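Long-range contacts in glutathione S-transferase (Ceriporiopsis subvermispora, PDB 6J3E), which binds glutathione and, as a serine-type glutathione S-transferase, probably catalyses its conjugation to electrophilic substrates: residues D9-A14 / T40-Y45; P133-Q138 / K219-P224. All blocks are in the same frame, centred on the assembly; numbering follows the deposited sequence.

Interaction 1 of 2, residues D9-A14 / T40-Y45; sequences DIPGNA and TIWVEY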
loop_
_atom_site.group_PDB
_atom_site.type_symbol
_atom_site.label_atom_id
_atom_site.label_comp_id
_atom_site.label_asym_id
_atom_site.label_seq_id
_atom_site.Cartn_x
_atom_site.Cartn_y
_atom_site.Cartn_z
ATOM N N ASP A 9 -23.093 10.201 10.969
ATOM C CA ASP A 9 -23.220 9.105 10.023
ATOM C C ASP A 9 -24.274 9.502 8.999
ATOM O O ASP A 9 -25.078 10.405 9.235
ATOM C CB ASP A 9 -23.590 7.807 10.769
ATOM C CG ASP A 9 -23.323 6.535 9.966
ATOM O OD1 ASP A 9 -22.970 6.600 8.767
ATOM O OD2 ASP A 9 -23.515 5.453 10.551
ATOM N N ILE A 10 -24.240 8.831 7.852
ATOM C CA ILE A 10 -25.125 9.100 6.720
ATOM C C ILE A 10 -26.205 8.023 6.705
ATOM O O ILE A 10 -25.873 6.836 6.545
ATOM C CB ILE A 10 -24.351 9.088 5.394
ATOM C CG1 ILE A 10 -23.265 10.160 5.373
ATOM C CG2 ILE A 10 -25.289 9.239 4.211
ATOM C CD1 ILE A 10 -22.280 10.007 4.203
ATOM N N PRO A 11 -27.484 8.377 6.820
ATOM C CA PRO A 11 -28.533 7.350 6.804
ATOM C C PRO A 11 -28.738 6.774 5.408
ATOM O O PRO A 11 -28.529 7.442 4.394
ATOM C CB PRO A 11 -29.773 8.115 7.265
ATOM C CG PRO A 11 -29.546 9.491 6.678
ATOM C CD PRO A 11 -28.045 9.739 6.798
ATOM N N GLY A 12 -29.167 5.512 5.369
ATOM C CA GLY A 12 -29.491 4.866 4.114
ATOM C C GLY A 12 -30.592 3.854 4.340
ATOM O O GLY A 12 -30.968 3.557 5.476
ATOM N N ASN A 13 -31.108 3.310 3.243
ATOM C CA ASN A 13 -32.272 2.440 3.326
ATOM C C ASN A 13 -31.959 0.968 3.101
ATOM O O ASN A 13 -32.879 0.143 3.147
ATOM C CB ASN A 13 -33.346 2.927 2.347
ATOM C CG ASN A 13 -34.047 4.165 2.861
ATOM O OD1 ASN A 13 -34.967 4.066 3.673
ATOM N ND2 ASN A 13 -33.574 5.336 2.455
ATOM N N ALA A 14 -30.689 0.609 2.891
ATOM C CA ALA A 14 -30.364 -0.787 2.637
ATOM C C ALA A 14 -30.740 -1.656 3.823
ATOM O O ALA A 14 -31.147 -2.811 3.647
ATOM C CB ALA A 14 -28.875 -0.947 2.305
ATOM N N THR A 40 -25.492 8.362 17.781
ATOM C CA THR A 40 -25.402 8.583 16.346
ATOM C C THR A 40 -26.255 9.775 15.930
ATOM O O THR A 40 -27.413 9.888 16.334
ATOM C CB THR A 40 -25.826 7.345 15.561
ATOM O OG1 THR A 40 -24.895 6.289 15.810
ATOM C CG2 THR A 40 -25.824 7.668 14.056
ATOM N N ILE A 41 -25.677 10.650 15.109
ATOM C CA ILE A 41 -26.366 11.798 14.532
ATOM C C ILE A 41 -26.385 11.624 13.011
ATOM O O ILE A 41 -25.326 11.634 12.369
ATOM C CB ILE A 41 -25.691 13.118 14.924
ATOM C CG1 ILE A 41 -25.655 13.264 16.442
ATOM C CG2 ILE A 41 -26.423 14.254 14.286
ATOM C CD1 ILE A 41 -25.251 14.623 16.938
ATOM N N TRP A 42 -27.585 11.497 12.438
ATOM C CA TRP A 42 -27.760 11.152 11.028
ATOM C C TRP A 42 -27.760 12.412 10.171
ATOM O O TRP A 42 -28.577 13.314 10.381
ATOM C CB TRP A 42 -29.051 10.354 10.838
ATOM C CG TRP A 42 -29.000 9.030 11.591
ATOM C CD1 TRP A 42 -29.594 8.733 12.794
ATOM C CD2 TRP A 42 -28.263 7.859 11.215
ATOM N NE1 TRP A 42 -29.292 7.442 13.166
ATOM C CE2 TRP A 42 -28.479 6.887 12.214
ATOM C CE3 TRP A 42 -27.452 7.537 10.126
ATOM C CZ2 TRP A 42 -27.914 5.621 12.149
ATOM C CZ3 TRP A 42 -26.905 6.274 10.055
ATOM C CH2 TRP A 42 -27.135 5.333 11.060
ATOM N N VAL A 43 -26.854 12.464 9.193
ATOM C CA VAL A 43 -26.643 13.659 8.384
ATOM C C VAL A 43 -26.742 13.304 6.908
ATOM O O VAL A 43 -26.064 12.385 6.433
ATOM C CB VAL A 43 -25.286 14.318 8.698
ATOM C CG1 VAL A 43 -25.024 15.480 7.740
ATOM C CG2 VAL A 43 -25.260 14.786 10.159
ATOM N N GLU A 44 -27.584 14.032 6.180
ATOM C CA GLU A 44 -27.707 13.802 4.750
ATOM C C GLU A 44 -26.473 14.331 4.036
ATOM O O GLU A 44 -25.829 15.287 4.483
ATOM C CB GLU A 44 -28.968 14.470 4.198
ATOM C CG GLU A 44 -30.279 13.920 4.748
ATOM C CD GLU A 44 -30.575 12.489 4.311
ATOM O OE1 GLU A 44 -29.989 12.024 3.309
ATOM O OE2 GLU A 44 -31.398 11.823 4.982
ATOM N N TYR A 45 -26.148 13.689 2.913
ATOM C CA TYR A 45 -24.996 14.073 2.099
ATOM C C TYR A 45 -24.884 15.573 1.870
ATOM O O TYR A 45 -23.797 16.127 2.102
ATOM C CB TYR A 45 -25.041 13.324 0.758
ATOM C CG TYR A 45 -24.025 12.214 0.658
ATOM C CD1 TYR A 45 -22.666 12.503 0.521
ATOM C CD2 TYR A 45 -24.412 10.880 0.719
ATOM C CE1 TYR A 45 -21.723 11.490 0.433
ATOM C CE2 TYR A 45 -23.470 9.853 0.640
ATOM C CZ TYR A 45 -22.130 10.165 0.489
ATOM O OH TYR A 45 -21.185 9.160 0.410
HETATM O O HOH W 1 -29.644 9.358 2.681
#
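D9 and W42 run side by side from paired parallel strands, their carboxylate and indole planes 24° apart. The carboxylate stands anti to the backbone N (chi1 -162°), which sets D9 OD2 3.5 Å from W42 CZ3, obliquely to the ring. T40 CG2 lies over one indole face, offset toward its rim, while the I10-P11 peptide link meets the ring edge, P11 N being 3.4 Å from W42 CE3. Two backbone bonds about D9 hold the strands together: its N donates to I41 O (3.0 Å), and its O accepts from V43 N (2.7 Å), nearly along the C=O axis. D9 OD1 takes the I10 amide, from above the carboxylate plane, and T24 OG1, whereas OD2 forms a salt bridge with R28. An alanine here, lacking the carboxylate that holds R28, T24 and the I10 amide, would probably leave the end of strand 5-9 less firmly held. I10 CD1 makes a CH-pi contact over one face of Y45, 3.9 Å from the ring centroid and 19° off its normal. P11 CG meets E44 OE2 at 3.4 Å, the side chains crossing at about a right angle; a water donates to P11 O and E44 OE1, while S143 OG, the strongest polar partner of E44, bonds OE1 and N140 bonds OE2. The contact ends the pairing of strands 5-9 and 38-42 in the thioredoxin-like domain, helix 48-55 packing on I10 and V43 and helix 141-153 meeting E44 and Y45.

Interaction 2 of 2, residues P133-Q138 / K219-P224; sequences PATNAQ and KRVLGP
Apolar contact alone joins P133-Q138 to K219-P224, since no hydrogen bond passes between the two segments. V221 carries this small interface, which buries 176 Å² in all. V221 CG1, anti to the backbone N (chi1 164°), reaches A134 CB at 3.5 Å and also approaches the backbone at the start of T135, 3.8 Å from T135 N. The methyl CG2 of T135 lies alongside, 4.0 Å from the same V221 CG1, the two side chains crossing obliquely. The backbones come correspondingly close, with 6.2 Å between the CA atoms of T135 and V221. A134 carries a second contact: although the first bond of the L222 side chain leads away from the other helix, its branch CD2 swings back to within 3.8 Å of A134 CB. M131, one turn earlier on helix 109-136, extends the apolar patch against both V221 and L222.

No polar interaction spans the two segments; the hydrogen bonds lie within one segment or lead to other parts of the chain. Q138 folds back so that NE2 donates to T135 O at 2.9 Å, with an N-H...O angle of 167°; the donor lies in the carbonyl plane on a lone pair, and the acceptor is only 4° out of the amide plane of Q138. This grip fixes the rotation of the amide, whose OE1 accepts from A14 N. In the other segment, G223 N bonds to K219 O at 2.9 Å, closing the last turn before G223 leaves the helix with positive phi. R220 forms salt bridges to D17 and E251.

Close helix packing through small side chains here joins the ends of helices 109-136 and 206-222 within the all-helical C-terminal domain of the glutathione S-transferase fold.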
loop_
_atom_site.group_PDB
_atom_site.type_symbol
_atom_site.label_atom_id
_atom_site.label_comp_id
_atom_site.label_asym_id
_atom_site.label_seq_id
_atom_site.Cartn_x
_atom_site.Cartn_y
_atom_site.Cartn_z
ATOM N N PRO A 133 -23.241 3.437 -7.753
ATOM C CA PRO A 133 -24.644 3.417 -8.190
ATOM C C PRO A 133 -25.533 2.653 -7.231
ATOM O O PRO A 133 -26.646 3.093 -6.927
ATOM C CB PRO A 133 -24.573 2.735 -9.561
ATOM C CG PRO A 133 -23.171 2.931 -10.006
ATOM C CD PRO A 133 -22.348 2.868 -8.773
ATOM N N ALA A 134 -25.071 1.506 -6.744
ATOM C CA ALA A 134 -25.862 0.776 -5.768
ATOM C C ALA A 134 -26.166 1.636 -4.543
ATOM O O ALA A 134 -27.295 1.623 -4.038
ATOM C CB ALA A 134 -25.138 -0.508 -5.365
ATOM N N THR A 135 -25.183 2.396 -4.036
ATOM C CA THR A 135 -25.523 3.145 -2.834
ATOM C C THR A 135 -26.391 4.347 -3.143
ATOM O O THR A 135 -27.090 4.832 -2.245
ATOM C CB THR A 135 -24.291 3.606 -2.043
ATOM O OG1 THR A 135 -23.870 4.909 -2.473
ATOM C CG2 THR A 135 -23.189 2.650 -2.186
ATOM N N ASN A 136 -26.381 4.821 -4.389
ATOM C CA ASN A 136 -27.274 5.917 -4.744
ATOM C C ASN A 136 -28.730 5.477 -4.672
ATOM O O ASN A 136 -29.574 6.184 -4.110
ATOM C CB ASN A 136 -26.941 6.444 -6.131
ATOM C CG ASN A 136 -27.834 7.597 -6.530
ATOM O OD1 ASN A 136 -27.653 8.708 -6.047
ATOM N ND2 ASN A 136 -28.802 7.342 -7.420
ATOM N N ALA A 137 -29.024 4.285 -5.193
ATOM C CA ALA A 137 -30.374 3.743 -5.223
ATOM C C ALA A 137 -30.958 3.496 -3.843
ATOM O O ALA A 137 -32.146 3.177 -3.752
ATOM C CB ALA A 137 -30.392 2.427 -6.010
ATOM N N GLN A 138 -30.177 3.597 -2.770
ATOM C CA GLN A 138 -30.736 3.390 -1.441
ATOM C C GLN A 138 -30.610 4.628 -0.568
ATOM O O GLN A 138 -30.876 4.558 0.641
ATOM C CB GLN A 138 -30.096 2.178 -0.758
ATOM C CG GLN A 138 -28.592 2.244 -0.627
ATOM C CD GLN A 138 -28.154 2.894 0.660
ATOM O OE1 GLN A 138 -28.477 2.418 1.761
ATOM N NE2 GLN A 138 -27.413 3.992 0.537
ATOM N N LYS A 219 -21.926 -5.956 1.450
ATOM C CA LYS A 219 -22.926 -6.936 1.851
ATOM C C LYS A 219 -24.269 -6.271 2.070
ATOM O O LYS A 219 -25.298 -6.769 1.600
ATOM C CB LYS A 219 -22.490 -7.670 3.119
ATOM C CG LYS A 219 -23.519 -8.687 3.619
ATOM C CD LYS A 219 -23.061 -9.387 4.907
ATOM C CE LYS A 219 -23.997 -10.521 5.308
ATOM N NZ LYS A 219 -23.493 -11.289 6.468
ATOM N N ARG A 220 -24.283 -5.132 2.763
ATOM C CA ARG A 220 -25.567 -4.534 3.101
ATOM C C ARG A 220 -26.185 -3.830 1.901
ATOM O O ARG A 220 -27.399 -3.941 1.680
ATOM C CB ARG A 220 -25.403 -3.603 4.293
ATOM C CG ARG A 220 -25.306 -4.389 5.576
ATOM C CD ARG A 220 -24.471 -3.694 6.628
ATOM N NE ARG A 220 -25.286 -2.890 7.520
ATOM C CZ ARG A 220 -25.505 -3.173 8.796
ATOM N NH1 ARG A 220 -24.955 -4.245 9.358
ATOM N NH2 ARG A 220 -26.267 -2.361 9.506
ATOM N N VAL A 221 -25.369 -3.164 1.081
ATOM C CA VAL A 221 -25.911 -2.375 -0.021
ATOM C C VAL A 221 -26.315 -3.264 -1.186
ATOM O O VAL A 221 -27.421 -3.130 -1.717
ATOM C CB VAL A 221 -24.915 -1.286 -0.451
ATOM C CG1 VAL A 221 -25.289 -0.722 -1.826
ATOM C CG2 VAL A 221 -24.896 -0.177 0.590
ATOM N N LEU A 222 -25.441 -4.173 -1.620
ATOM C CA LEU A 222 -25.856 -5.117 -2.655
ATOM C C LEU A 222 -26.904 -6.097 -2.134
ATOM O O LEU A 222 -27.734 -6.585 -2.912
ATOM C CB LEU A 222 -24.651 -5.872 -3.208
ATOM C CG LEU A 222 -23.778 -5.050 -4.154
ATOM C CD1 LEU A 222 -22.793 -5.943 -4.894
ATOM C CD2 LEU A 222 -24.649 -4.301 -5.126
ATOM N N GLY A 223 -26.895 -6.385 -0.834
ATOM C CA GLY A 223 -27.906 -7.225 -0.236
ATOM C C GLY A 223 -27.396 -8.604 0.134
ATOM O O GLY A 223 -26.779 -9.306 -0.674
ATOM N N PRO A 224 -27.656 -9.015 1.379
ATOM C CA PRO A 224 -27.171 -10.329 1.841
ATOM C C PRO A 224 -27.607 -11.501 0.971
ATOM O O PRO A 224 -26.930 -12.538 0.969
ATOM C CB PRO A 224 -27.755 -10.451 3.256
ATOM C CG PRO A 224 -28.166 -9.079 3.653
ATOM C CD PRO A 224 -28.384 -8.267 2.422
#

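From the N terminus, strand 5-9 runs into D9-A14, and the chain passes through helix 22-34 before T40-Y45 closes interaction 1 as a beta-alpha-beta crossover. Interaction 2 opens only later, at P133-Q138, and closes at K219-P224 after a mainly helical excursion of 80 residues. The two loops are therefore in series, neither nested nor crossed. Their centres nevertheless lie about 14 Å apart, and they touch directly: N13 N is 2.9 Å from Q138 O, a probable hydrogen bond, and A14 CB packs 3.4 Å from R220 O. The loop that follows strand 5-9 thereby ties the thioredoxin-like sheet to both helix ends of the C-terminal domain.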